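Local coordinates for putative glyoxalase superfamily protein (PDB 3IUZ) that probably acts as an iron-dependent dioxygenase that decarboxylates 2-oxoadipate to give 2-hydroxyglutarate, within the glyoxalase superfamily, at residues 110-116 with 128-133; 79-85 with 236-242; 47-53 with 138-142. All blocks are in the same frame, centred on the assembly; numbering follows the deposited sequence.

Contact 1 (110-116 with 128-133); sequences LGYRLNG and RSYAHA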
loop_
_atom_site.group_PDB
_atom_site.type_symbol
_atom_site.label_atom_id
_atom_site.label_comp_id
_atom_site.label_asym_id
_atom_site.label_seq_id
_atom_site.Cartn_x
_atom_site.Cartn_y
_atom_site.Cartn_z
ATOM N N LEU A 110 10.466 8.035 -7.946
ATOM C CA LEU A 110 10.328 8.602 -6.594
ATOM C C LEU A 110 11.565 8.437 -5.702
ATOM O O LEU A 110 11.682 9.134 -4.705
ATOM C CB LEU A 110 9.163 8.017 -5.847
ATOM C CG LEU A 110 7.772 8.503 -6.287
ATOM C CD1 LEU A 110 6.654 7.675 -5.538
ATOM C CD2 LEU A 110 7.540 10.035 -6.147
ATOM N N GLY A 111 12.452 7.503 -6.056
ATOM C CA GLY A 111 13.678 7.287 -5.306
ATOM C C GLY A 111 13.787 5.920 -4.633
ATOM O O GLY A 111 14.709 5.697 -3.880
ATOM N N TYR A 112 12.832 5.013 -4.859
ATOM C CA TYR A 112 12.919 3.662 -4.304
ATOM C C TYR A 112 13.850 2.745 -5.137
ATOM O O TYR A 112 14.014 2.913 -6.347
ATOM C CB TYR A 112 11.533 2.993 -4.188
ATOM C CG TYR A 112 10.653 3.658 -3.159
ATOM C CD1 TYR A 112 9.882 4.761 -3.498
ATOM C CD2 TYR A 112 10.579 3.170 -1.845
ATOM C CE1 TYR A 112 9.058 5.374 -2.557
ATOM C CE2 TYR A 112 9.800 3.793 -0.901
ATOM C CZ TYR A 112 9.034 4.885 -1.261
ATOM O OH TYR A 112 8.242 5.511 -0.333
ATOM N N ARG A 113 14.397 1.734 -4.443
ATOM C CA ARG A 113 15.190 0.681 -5.027
ATOM C C ARG A 113 14.708 -0.633 -4.491
ATOM O O ARG A 113 14.297 -0.729 -3.343
ATOM C CB ARG A 113 16.644 0.806 -4.600
ATOM C CG ARG A 113 17.301 2.059 -5.106
ATOM C CD ARG A 113 18.706 2.163 -4.525
ATOM N NE ARG A 113 19.378 3.343 -5.047
ATOM C CZ ARG A 113 20.371 3.986 -4.426
ATOM N NH1 ARG A 113 20.801 3.580 -3.229
ATOM N NH2 ARG A 113 20.931 5.058 -4.998
ATOM N N LEU A 114 14.790 -1.664 -5.316
ATOM C CA LEU A 114 14.514 -3.025 -4.888
ATOM C C LEU A 114 15.352 -3.341 -3.673
ATOM O O LEU A 114 16.566 -3.119 -3.666
ATOM C CB LEU A 114 14.834 -4.007 -6.023
ATOM C CG LEU A 114 14.587 -5.475 -5.735
ATOM C CD1 LEU A 114 13.083 -5.750 -5.590
ATOM C CD2 LEU A 114 15.284 -6.284 -6.851
ATOM N N ASN A 115 14.711 -3.831 -2.628
ATOM C CA ASN A 115 15.440 -4.183 -1.417
ATOM C C ASN A 115 15.357 -5.670 -1.027
ATOM O O ASN A 115 15.993 -6.065 -0.078
ATOM C CB ASN A 115 14.951 -3.304 -0.271
ATOM C CG ASN A 115 15.920 -3.236 0.884
ATOM O OD1 ASN A 115 17.093 -3.000 0.683
ATOM N ND2 ASN A 115 15.411 -3.380 2.114
ATOM N N GLY A 116 14.565 -6.474 -1.725
ATOM C CA GLY A 116 14.391 -7.870 -1.333
ATOM C C GLY A 116 13.447 -8.581 -2.289
ATOM O O GLY A 116 12.517 -7.967 -2.820
ATOM N N ARG A 128 8.160 -8.527 -3.588
ATOM C CA ARG A 128 9.413 -7.747 -3.632
ATOM C C ARG A 128 9.262 -6.521 -2.758
ATOM O O ARG A 128 8.216 -5.865 -2.750
ATOM C CB ARG A 128 9.728 -7.322 -5.057
ATOM C CG ARG A 128 9.992 -8.471 -5.982
ATOM C CD ARG A 128 10.425 -8.057 -7.396
ATOM N NE ARG A 128 10.622 -9.211 -8.316
ATOM C CZ ARG A 128 9.667 -9.822 -9.017
ATOM N NH1 ARG A 128 8.393 -9.483 -8.891
ATOM N NH2 ARG A 128 9.990 -10.803 -9.851
ATOM N N SER A 129 10.301 -6.174 -2.027
ATOM C CA SER A 129 10.269 -4.957 -1.230
ATOM C C SER A 129 11.096 -3.857 -1.883
ATOM O O SER A 129 12.107 -4.138 -2.565
ATOM C CB SER A 129 10.772 -5.239 0.173
ATOM O OG SER A 129 12.149 -5.609 0.115
ATOM N N TYR A 130 10.623 -2.632 -1.693
ATOM C CA TYR A 130 11.220 -1.380 -2.214
ATOM C C TYR A 130 11.477 -0.430 -1.054
ATOM O O TYR A 130 10.557 -0.056 -0.308
ATOM C CB TYR A 130 10.268 -0.730 -3.261
ATOM C CG TYR A 130 10.279 -1.567 -4.485
ATOM C CD1 TYR A 130 11.316 -1.443 -5.396
ATOM C CD2 TYR A 130 9.386 -2.648 -4.626
ATOM C CE1 TYR A 130 11.402 -2.276 -6.525
ATOM C CE2 TYR A 130 9.458 -3.497 -5.710
ATOM C CZ TYR A 130 10.469 -3.314 -6.666
ATOM O OH TYR A 130 10.560 -4.182 -7.714
ATOM N N ALA A 131 12.735 -0.009 -0.912
ATOM C CA ALA A 131 13.125 0.942 0.126
ATOM C C ALA A 131 13.638 2.194 -0.506
ATOM O O ALA A 131 14.304 2.158 -1.546
ATOM C CB ALA A 131 14.240 0.353 1.057
ATOM N N HIS A 132 13.401 3.294 0.175
ATOM C CA HIS A 132 13.794 4.590 -0.348
ATOM C C HIS A 132 15.276 4.870 -0.164
ATOM O O HIS A 132 15.811 4.812 0.959
ATOM C CB HIS A 132 12.944 5.703 0.244
ATOM C CG HIS A 132 12.936 6.911 -0.615
ATOM N ND1 HIS A 132 13.970 7.821 -0.596
ATOM C CD2 HIS A 132 12.070 7.332 -1.575
ATOM C CE1 HIS A 132 13.743 8.756 -1.508
ATOM N NE2 HIS A 132 12.577 8.506 -2.094
ATOM N N ALA A 133 15.936 5.219 -1.263
ATOM C CA ALA A 133 17.405 5.404 -1.256
ATOM C C ALA A 133 17.830 6.522 -0.309
ATOM O O ALA A 133 18.940 6.510 0.146
ATOM C CB ALA A 133 17.937 5.691 -2.686
HETATM O O HOH W 1 13.272 -5.329 2.398
#
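His132 lays its imidazole edge over one face of the Tyr112 ring in a T-shaped pair, with centroids 4.9 Å apart and planes at 82°. Its CD2 lies nearest the CE1 side of the phenol, while CB adds a CH-pi contact over the same ring. With CG nearly opposite the backbone N (chi1 -158°), the imidazole leads back past Gly111, whose carbonyl O lies over one of its faces. From there His132 NE2 donates a somewhat bent bond to Leu110 O (2.8 Å, 143° at the hydrogen). That carbonyl belongs to the end of helix 101-110, which closes in a Schellman motif at Gly111, so His132 ties the helix end to the strand beside it. The segments form part of the antiparallel hairpin of strands 112-120 and 125-132. Arg113 and Ala131 form one hydrogen-bonded pair, with Arg113 N to Ala131 O at 2.9 Å, and a classic beta bulge sets Asn115 and Gly116 opposite Ser129. The Asn115 N to Ser129 O bond is short, 2.6 Å, and that from Gly116 N is weak. A water accepts from both Asn115 ND2 and Ser129 OG, bridging the bulge. On the Tyr112 side of the sheet, Leu114 CD1 reaches CZ of Tyr130 at 3.7 Å; the Tyr130 hydroxyl bonds to Glu100, and that of Tyr112 to Asn50. On the other side, Ala133 CB sits centrally over the Arg113 guanidinium, 3.4 Å from its CZ, while Arg113 NE binds a hexaethylene glycol, probably from the crystallisation liquor.

Contact 2 (79-85 with 236-242); sequences VFDHGAL and FNHATDR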
loop_
_atom_site.group_PDB
_atom_site.type_symbol
_atom_site.label_atom_id
_atom_site.label_comp_id
_atom_site.label_asym_id
_atom_site.label_seq_id
_atom_site.Cartn_x
_atom_site.Cartn_y
_atom_site.Cartn_z
ATOM N N VAL A 79 4.657 4.589 13.475
ATOM C CA VAL A 79 5.789 4.589 12.534
ATOM C C VAL A 79 5.382 3.771 11.355
ATOM O O VAL A 79 5.246 2.541 11.485
ATOM C CB VAL A 79 7.038 4.017 13.183
ATOM C CG1 VAL A 79 8.198 3.848 12.130
ATOM C CG2 VAL A 79 7.406 4.910 14.345
ATOM N N PHE A 80 5.117 4.446 10.213
ATOM C CA PHE A 80 4.654 3.756 9.028
ATOM C C PHE A 80 5.810 2.950 8.433
ATOM O O PHE A 80 6.735 3.509 7.841
ATOM C CB PHE A 80 4.086 4.712 7.998
ATOM C CG PHE A 80 3.370 4.059 6.838
ATOM C CD1 PHE A 80 2.882 2.749 6.866
ATOM C CD2 PHE A 80 3.158 4.803 5.684
ATOM C CE1 PHE A 80 2.207 2.218 5.766
ATOM C CE2 PHE A 80 2.511 4.301 4.635
ATOM C CZ PHE A 80 2.014 3.007 4.644
ATOM N N ASP A 81 5.728 1.640 8.606
ATOM C CA ASP A 81 6.787 0.732 8.221
ATOM C C ASP A 81 6.739 0.353 6.755
ATOM O O ASP A 81 7.774 0.416 6.072
ATOM C CB ASP A 81 6.722 -0.531 9.052
ATOM C CG ASP A 81 7.916 -1.448 8.803
ATOM O OD1 ASP A 81 8.932 -1.280 9.509
ATOM O OD2 ASP A 81 7.800 -2.313 7.925
ATOM N N HIS A 82 5.583 -0.113 6.282
ATOM C CA HIS A 82 5.413 -0.437 4.879
ATOM C C HIS A 82 3.932 -0.564 4.531
ATOM O O HIS A 82 3.127 -0.889 5.417
ATOM C CB HIS A 82 6.141 -1.728 4.527
ATOM C CG HIS A 82 5.531 -2.981 5.068
ATOM N ND1 HIS A 82 5.839 -3.485 6.314
ATOM C CD2 HIS A 82 4.695 -3.880 4.495
ATOM C CE1 HIS A 82 5.223 -4.644 6.474
ATOM N NE2 HIS A 82 4.500 -4.891 5.392
ATOM N N GLY A 83 3.585 -0.231 3.281
ATOM C CA GLY A 83 2.304 -0.612 2.675
ATOM C C GLY A 83 2.539 -1.772 1.694
ATOM O O GLY A 83 3.607 -1.844 1.032
ATOM N N ALA A 84 1.596 -2.701 1.625
ATOM C CA ALA A 84 1.731 -3.867 0.751
ATOM C C ALA A 84 0.599 -3.796 -0.256
ATOM O O ALA A 84 -0.552 -3.528 0.119
ATOM C CB ALA A 84 1.652 -5.169 1.528
ATOM N N LEU A 85 0.929 -3.985 -1.532
ATOM C CA LEU A 85 -0.083 -4.072 -2.558
ATOM C C LEU A 85 0.141 -5.208 -3.514
ATOM O O LEU A 85 1.207 -5.848 -3.525
ATOM C CB LEU A 85 -0.259 -2.752 -3.308
ATOM C CG LEU A 85 0.949 -2.180 -4.056
ATOM C CD1 LEU A 85 0.540 -1.805 -5.473
ATOM C CD2 LEU A 85 1.509 -0.970 -3.374
ATOM N N PHE A 236 -3.968 -0.740 -1.453
ATOM C CA PHE A 236 -3.179 -1.348 -0.361
ATOM C C PHE A 236 -3.939 -2.531 0.308
ATOM O O PHE A 236 -5.114 -2.373 0.701
ATOM C CB PHE A 236 -2.868 -0.302 0.734
ATOM C CG PHE A 236 -1.585 0.529 0.535
ATOM C CD1 PHE A 236 -0.729 0.345 -0.540
ATOM C CD2 PHE A 236 -1.228 1.484 1.498
ATOM C CE1 PHE A 236 0.427 1.134 -0.660
ATOM C CE2 PHE A 236 -0.072 2.249 1.379
ATOM C CZ PHE A 236 0.757 2.067 0.333
ATOM N N ASN A 237 -3.264 -3.665 0.464
ATOM C CA ASN A 237 -3.775 -4.833 1.140
ATOM C C ASN A 237 -3.688 -4.613 2.668
ATOM O O ASN A 237 -4.568 -5.062 3.439
ATOM C CB ASN A 237 -2.941 -6.024 0.743
ATOM C CG ASN A 237 -3.348 -7.301 1.438
ATOM O OD1 ASN A 237 -2.705 -7.692 2.373
ATOM N ND2 ASN A 237 -4.436 -7.955 0.966
ATOM N N HIS A 238 -2.619 -3.929 3.091
ATOM C CA HIS A 238 -2.447 -3.597 4.474
ATOM C C HIS A 238 -1.413 -2.503 4.637
ATOM O O HIS A 238 -0.608 -2.237 3.708
ATOM C CB HIS A 238 -2.107 -4.862 5.300
ATOM C CG HIS A 238 -0.746 -5.444 5.032
ATOM N ND1 HIS A 238 -0.541 -6.532 4.205
ATOM C CD2 HIS A 238 0.478 -5.102 5.508
ATOM C CE1 HIS A 238 0.742 -6.847 4.204
ATOM N NE2 HIS A 238 1.386 -5.969 4.952
ATOM N N ALA A 239 -1.509 -1.814 5.767
ATOM C CA ALA A 239 -0.465 -0.935 6.231
ATOM C C ALA A 239 0.089 -1.493 7.519
ATOM O O ALA A 239 -0.652 -2.070 8.318
ATOM C CB ALA A 239 -0.980 0.461 6.479
ATOM N N THR A 240 1.371 -1.229 7.755
ATOM C CA THR A 240 2.081 -1.787 8.894
ATOM C C THR A 240 2.758 -0.724 9.713
ATOM O O THR A 240 3.361 0.223 9.172
ATOM C CB THR A 240 3.101 -2.823 8.414
ATOM O OG1 THR A 240 2.407 -3.814 7.662
ATOM C CG2 THR A 240 3.885 -3.516 9.577
ATOM N N ASP A 241 2.703 -0.908 11.025
ATOM C CA ASP A 241 3.085 0.122 11.999
ATOM C C ASP A 241 4.225 -0.516 12.762
ATOM O O ASP A 241 4.071 -1.625 13.292
ATOM C CB ASP A 241 1.862 0.422 12.882
ATOM C CG ASP A 241 2.096 1.446 13.975
ATOM O OD1 ASP A 241 3.241 1.920 14.197
ATOM O OD2 ASP A 241 1.074 1.802 14.638
ATOM N N ARG A 242 5.364 0.177 12.791
ATOM C CA ARG A 242 6.567 -0.345 13.427
ATOM C C ARG A 242 6.568 0.024 14.912
ATOM O O ARG A 242 6.637 1.221 15.263
ATOM C CB ARG A 242 7.841 0.184 12.752
ATOM C CG ARG A 242 9.102 -0.460 13.307
ATOM C CD ARG A 242 10.377 0.224 12.740
ATOM N NE ARG A 242 10.360 0.239 11.267
ATOM C CZ ARG A 242 11.186 0.927 10.506
ATOM N NH1 ARG A 242 12.079 1.738 11.066
ATOM N NH2 ARG A 242 11.122 0.823 9.176
HETATM O O HOH W 2 10.410 -0.663 6.644
HETATM O O HOH W 3 3.503 -7.191 5.374
#
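Strand 80-85 runs antiparallel to strand 238-242, their axes approaching to 4.5 Å at 158°, with Ala84 and His238 as a hydrogen-bonded pair and Gly83 and Ala239 as a non-hydrogen-bonded one. The side chains of His82, His238 and Thr240 share one side of this sheet. The rings of His82 and His238 meet obliquely, and a weak hydrogen bond links His82 NE2 and His238 NE2, either of which could be the donor; an atom modelled as water sits unusually close to both, so its identity is doubtful. Both histidines have CG between the backbone N and the carbonyl carbon (chi1 near 70°), which swings the rings together. Each is held from behind: His82 ND1 donates to the anti lone pair of Asp81 OD2 (2.8 Å), and His238 ND1 meets Asn237 OD1 in its carbonyl plane. Faces are covered as well, with Thr240 CB 3.7 Å from the His82 ring centroid and Ala84 CB 3.6 Å from that of His238. Thr240 OG1 is hydrogen-bonded to Glu304. At the Val79 end, Arg242 grips Asp81 side-on, NE and NH2 both going to OD1; Arg242 NE lies 2.7 Å from Asp81 OD1, on the anti lone pair of that oxygen. Arg308 forms a second salt bridge to that oxygen. On the opposite side of the sheet, Phe80 CE1 packs against Ala239 CB at 3.7 Å. Two converging NE2 atoms, each ring backed at ND1, with Glu304 as a possible carboxylate ligand, are consistent with a two-histidine, one-carboxylate ferrous iron site as in the glyoxalase superfamily, though no iron is modelled.

Contact 3 (47-53 with 138-142); sequences QALNMVL and GIAQF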
loop_
_atom_site.group_PDB
_atom_site.type_symbol
_atom_site.label_atom_id
_atom_site.label_comp_id
_atom_site.label_asym_id
_atom_site.label_seq_id
_atom_site.Cartn_x
_atom_site.Cartn_y
_atom_site.Cartn_z
ATOM N N GLN A 47 7.621 10.539 1.220
ATOM C CA GLN A 47 7.088 10.454 2.574
ATOM C C GLN A 47 5.645 11.010 2.636
ATOM O O GLN A 47 4.746 10.322 3.196
ATOM C CB GLN A 47 8.004 11.169 3.553
ATOM C CG GLN A 47 7.494 11.269 4.982
ATOM C CD GLN A 47 7.391 9.968 5.655
ATOM O OE1 GLN A 47 8.049 8.994 5.283
ATOM N NE2 GLN A 47 6.555 9.927 6.702
ATOM N N ALA A 48 5.407 12.161 1.989
ATOM C CA ALA A 48 4.040 12.748 1.966
ATOM C C ALA A 48 3.086 11.859 1.221
ATOM O O ALA A 48 1.970 11.611 1.752
ATOM C CB ALA A 48 3.993 14.131 1.435
ATOM N N LEU A 49 3.490 11.332 0.061
ATOM C CA LEU A 49 2.610 10.378 -0.662
ATOM C C LEU A 49 2.206 9.216 0.272
ATOM O O LEU A 49 1.020 8.850 0.339
ATOM C CB LEU A 49 3.243 9.816 -1.919
ATOM C CG LEU A 49 2.553 8.661 -2.631
ATOM C CD1 LEU A 49 1.178 9.119 -3.178
ATOM C CD2 LEU A 49 3.432 8.033 -3.729
ATOM N N ASN A 50 3.200 8.645 0.960
ATOM C CA ASN A 50 2.967 7.519 1.829
ATOM C C ASN A 50 1.954 7.834 2.909
ATOM O O ASN A 50 1.143 6.994 3.229
ATOM C CB ASN A 50 4.252 7.032 2.498
ATOM C CG ASN A 50 5.141 6.269 1.539
ATOM O OD1 ASN A 50 4.721 6.013 0.412
ATOM N ND2 ASN A 50 6.414 5.980 1.950
HETATM N N MSE A 51 2.048 9.034 3.466
HETATM C CA MSE A 51 1.169 9.439 4.500
HETATM C C MSE A 51 -0.275 9.611 3.968
HETATM O O MSE A 51 -1.233 9.340 4.698
HETATM C CB MSE A 51 1.715 10.721 5.161
HETATM C CG MSE A 51 3.047 10.482 6.006
HETATM SE SE MSE A 51 3.769 12.100 6.615
HETATM C CE MSE A 51 2.757 12.359 8.251
ATOM N N VAL A 52 -0.417 10.116 2.731
ATOM C CA VAL A 52 -1.716 10.296 2.124
ATOM C C VAL A 52 -2.317 8.928 1.909
ATOM O O VAL A 52 -3.510 8.712 2.222
ATOM C CB VAL A 52 -1.644 11.131 0.834
ATOM C CG1 VAL A 52 -3.004 11.130 0.120
ATOM C CG2 VAL A 52 -1.133 12.546 1.171
ATOM N N LEU A 53 -1.477 7.972 1.484
ATOM C CA LEU A 53 -1.946 6.628 1.201
ATOM C C LEU A 53 -2.353 5.901 2.506
ATOM O O LEU A 53 -3.345 5.187 2.553
ATOM C CB LEU A 53 -0.891 5.820 0.400
ATOM C CG LEU A 53 -0.685 6.261 -1.063
ATOM C CD1 LEU A 53 0.501 5.481 -1.703
ATOM C CD2 LEU A 53 -1.998 6.098 -1.876
ATOM N N GLY A 138 13.697 4.977 7.390
ATOM C CA GLY A 138 12.695 5.907 7.898
ATOM C C GLY A 138 11.453 6.063 7.048
ATOM O O GLY A 138 10.353 6.170 7.579
ATOM N N ILE A 139 11.617 6.146 5.725
ATOM C CA ILE A 139 10.490 6.257 4.813
ATOM C C ILE A 139 9.893 4.863 4.695
ATOM O O ILE A 139 10.636 3.880 4.635
ATOM C CB ILE A 139 10.954 6.797 3.438
ATOM C CG1 ILE A 139 11.261 8.304 3.559
ATOM C CG2 ILE A 139 9.910 6.527 2.378
ATOM C CD1 ILE A 139 11.946 8.885 2.303
ATOM N N ALA A 140 8.574 4.729 4.691
ATOM C CA ALA A 140 7.955 3.410 4.583
ATOM C C ALA A 140 8.418 2.699 3.344
ATOM O O ALA A 140 8.580 3.339 2.292
ATOM C CB ALA A 140 6.423 3.524 4.506
ATOM N N GLN A 141 8.570 1.381 3.445
ATOM C CA GLN A 141 8.852 0.559 2.293
ATOM C C GLN A 141 7.548 0.272 1.569
ATOM O O GLN A 141 6.465 0.440 2.149
ATOM C CB GLN A 141 9.511 -0.739 2.668
ATOM C CG GLN A 141 10.916 -0.607 3.154
ATOM C CD GLN A 141 11.531 -1.970 3.404
ATOM O OE1 GLN A 141 12.066 -2.617 2.488
ATOM N NE2 GLN A 141 11.424 -2.442 4.642
ATOM N N PHE A 142 7.665 -0.154 0.311
ATOM C CA PHE A 142 6.554 -0.714 -0.440
ATOM C C PHE A 142 6.826 -2.184 -0.613
ATOM O O PHE A 142 7.952 -2.598 -1.018
ATOM C CB PHE A 142 6.423 -0.081 -1.808
ATOM C CG PHE A 142 5.714 1.234 -1.802
ATOM C CD1 PHE A 142 6.364 2.395 -1.424
ATOM C CD2 PHE A 142 4.365 1.296 -2.117
ATOM C CE1 PHE A 142 5.683 3.616 -1.389
ATOM C CE2 PHE A 142 3.679 2.492 -2.093
ATOM C CZ PHE A 142 4.307 3.655 -1.736
#
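Helix segment 47-53 lies alongside the run 138-142, a loop that turns into a strand at Gln141, the backbones coming closest at Gln47 and Ile139, 5.8 Å between CA atoms, and standing 7.0 Å apart between the CA atoms of Asn50 and Ala140. Asn50 buries more surface against the other segment than any other residue of this contact. With its CG opposite the carbonyl carbon (chi1 -75°), the amide reaches across so that its two branches do different work. Asn50 OD1 comes to 3.1 Å from Phe142 CE1, an oblique approach with amide and ring planes 56° apart. Asn50 ND2 turns the other way, touching Ala140 CB at 3.5 Å and Ile139 CG2 at 3.6 Å; the Tyr112 hydroxyl satisfies it. One turn earlier Gln47, bent at chi2, brings OE1 to 3.7 Å from Ile139 CG1. One turn later Leu53 CD1 meets the edge of the Phe142 ring at CZ, 4.2 Å away. Tyr112 also packs edge-to-face with Phe142, and Phe80 of strand 80-87 touches both Asn50 and Ala140, so this side of helix 42-60 rests on the sheet, while Ala48 and Val52 pack on helices 4-14 and 190-200.

In the fold
All three contacts reach the same mixed sheet. Contacts 2 and 3 are buried, with centres about 9 Å apart, whereas contact 1, its centre about 14 Å from that of the chain, is partly open to solvent. Strand 141-147 connects them: it pairs antiparallel with the hairpin strand of contact 1 through Tyr130 and Phe142, and parallel with strand 80-87 of contact 2 through Asp81, Gly83 and Gln141. Contacts 1 and 2 are strand pairs rich in backbone bonds; contact 2 adds a salt bridge to a buried aspartate and converging histidines. Contact 3 instead sets a helix against the sheet largely by van der Waals packing, and one of its polar side chains meets contact 1.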